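Local coordinates for transcriptional regulator of the TetR/AcrR family (Thermobifida fusca YX, PDB 3DCF), which probably binds operator DNA as a dimeric transcriptional repressor of the TetR/AcrR type, at residues 200-203 with 204-208. Sequence-based numbering, arbitrary orientation.
Sequences DEVV and EQITR
The last helix of a TetR-type C-terminal domain, 199-212, shows over some two and a half turns how an amphipathic helix serves a dimeric regulator. Its i-to-i+4 bonds run in sequence: Gln205 N reaches Glu201 O at 3.0 Å, nearly straight at the hydrogen (163°), and Ile206 N meets Val202 O at 3.1 Å. Glu204 N does the same with Asp200 O. On the apolar face Val202 and Ile206 lie side by side, both pointing the same way. Val202 CG1 comes within 3.5 Å of Ile206 CD1, the end of an extended chain. Trp190, Tyr191 and Leu197 pack on Val202, whereas Val203 rests on Val113, Thr116 and Leu120 of helix 104-121, and Thr207 touches Val113 as well. The second subunit meets this helix through polar and apolar side chains alike: Gln205 OE1 accepts a hydrogen bond from Asp172 N of that subunit, Ile206 packs on its Thr179, and Arg208 packs on its Val171, with a weak bond from NH1 to Asp170 O there. Closer to the solvent, Glu204 bends at chi2 (-75°) to bring its carboxylate to the edge of the Arg208 guanidinium, a salt bridge in which NE donates, by a bent bond, to the syn lone pair of OE2 at 3.1 Å; a straighter but longer and weak bond goes to OE1. Thr207, buried, keeps its hydroxyl against the backbone of the preceding turn. With chi1 at 61°, OG1 lies 2.8 Å from Val203 O and 3.1 Å from Glu204 O, either of which could take its proton, while Val203 O also receives Thr207 N at 3.1 Å.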
loop_
_atom_site.group_PDB
_atom_site.type_symbol
_atom_site.label_atom_id
_atom_site.label_comp_id
_atom_site.label_asym_id
_atom_site.label_seq_id
_atom_site.Cartn_x
_atom_site.Cartn_y
_atom_site.Cartn_z
ATOM N N ASP A 200 -2.929 -17.793 8.925
ATOM C CA ASP A 200 -4.236 -18.387 8.557
ATOM C C ASP A 200 -5.440 -17.580 9.041
ATOM O O ASP A 200 -6.435 -17.479 8.325
ATOM C CB ASP A 200 -4.363 -19.833 9.086
ATOM C CG ASP A 200 -3.448 -20.816 8.363
ATOM O OD1 ASP A 200 -3.467 -20.839 7.112
ATOM O OD2 ASP A 200 -2.741 -21.598 9.044
ATOM N N GLU A 201 -5.352 -17.035 10.252
ATOM C CA GLU A 201 -6.421 -16.203 10.842
ATOM C C GLU A 201 -6.561 -14.862 10.111
ATOM O O GLU A 201 -7.684 -14.395 9.873
ATOM C CB GLU A 201 -6.155 -15.921 12.332
ATOM C CG GLU A 201 -6.095 -17.157 13.227
ATOM C CD GLU A 201 -5.554 -16.831 14.604
ATOM O OE1 GLU A 201 -6.305 -16.258 15.428
ATOM O OE2 GLU A 201 -4.370 -17.157 14.856
ATOM N N VAL A 202 -5.416 -14.253 9.770
ATOM C CA VAL A 202 -5.381 -12.971 9.050
ATOM C C VAL A 202 -5.941 -13.119 7.616
ATOM O O VAL A 202 -6.675 -12.243 7.165
ATOM C CB VAL A 202 -3.957 -12.345 9.033
ATOM C CG1 VAL A 202 -3.933 -11.044 8.211
ATOM C CG2 VAL A 202 -3.464 -12.088 10.459
ATOM N N VAL A 203 -5.604 -14.214 6.922
ATOM C CA VAL A 203 -6.128 -14.487 5.571
ATOM C C VAL A 203 -7.656 -14.702 5.587
ATOM O O VAL A 203 -8.381 -14.132 4.760
ATOM C CB VAL A 203 -5.427 -15.711 4.909
ATOM C CG1 VAL A 203 -6.110 -16.097 3.572
ATOM C CG2 VAL A 203 -3.914 -15.429 4.711
ATOM N N GLU A 204 -8.125 -15.502 6.544
ATOM C CA GLU A 204 -9.554 -15.822 6.700
ATOM C C GLU A 204 -10.393 -14.571 6.991
ATOM O O GLU A 204 -11.431 -14.370 6.355
ATOM C CB GLU A 204 -9.745 -16.864 7.821
ATOM C CG GLU A 204 -11.113 -17.560 7.877
ATOM C CD GLU A 204 -12.247 -16.713 8.431
ATOM O OE1 GLU A 204 -12.038 -16.021 9.460
ATOM O OE2 GLU A 204 -13.356 -16.760 7.840
ATOM N N GLN A 205 -9.943 -13.761 7.957
ATOM C CA GLN A 205 -10.656 -12.532 8.363
ATOM C C GLN A 205 -10.680 -11.433 7.276
ATOM O O GLN A 205 -11.733 -10.825 7.039
ATOM C CB GLN A 205 -10.109 -11.993 9.689
ATOM C CG GLN A 205 -10.452 -12.879 10.876
ATOM C CD GLN A 205 -9.950 -12.354 12.222
ATOM O OE1 GLN A 205 -9.649 -11.170 12.395
ATOM N NE2 GLN A 205 -9.881 -13.250 13.195
ATOM N N ILE A 206 -9.531 -11.207 6.619
ATOM C CA ILE A 206 -9.416 -10.251 5.500
ATOM C C ILE A 206 -10.370 -10.651 4.366
ATOM O O ILE A 206 -11.143 -9.819 3.904
ATOM C CB ILE A 206 -7.960 -10.125 4.959
ATOM C CG1 ILE A 206 -7.092 -9.344 5.947
ATOM C CG2 ILE A 206 -7.917 -9.402 3.596
ATOM C CD1 ILE A 206 -5.601 -9.334 5.597
ATOM N N THR A 207 -10.318 -11.917 3.945
ATOM C CA THR A 207 -11.198 -12.422 2.859
ATOM C C THR A 207 -12.704 -12.443 3.262
ATOM O O THR A 207 -13.583 -12.254 2.410
ATOM C CB THR A 207 -10.727 -13.797 2.297
ATOM O OG1 THR A 207 -10.752 -14.784 3.332
ATOM C CG2 THR A 207 -9.316 -13.690 1.704
ATOM N N ARG A 208 -12.988 -12.654 4.545
ATOM C CA ARG A 208 -14.368 -12.585 5.061
ATOM C C ARG A 208 -14.859 -11.124 5.145
ATOM O O ARG A 208 -16.048 -10.857 4.925
ATOM C CB ARG A 208 -14.483 -13.279 6.428
ATOM C CG ARG A 208 -15.926 -13.390 6.986
ATOM C CD ARG A 208 -16.073 -14.589 7.957
ATOM N NE ARG A 208 -15.161 -14.514 9.106
ATOM C CZ ARG A 208 -15.389 -13.877 10.265
ATOM N NH1 ARG A 208 -16.523 -13.198 10.497
ATOM N NH2 ARG A 208 -14.442 -13.904 11.212
#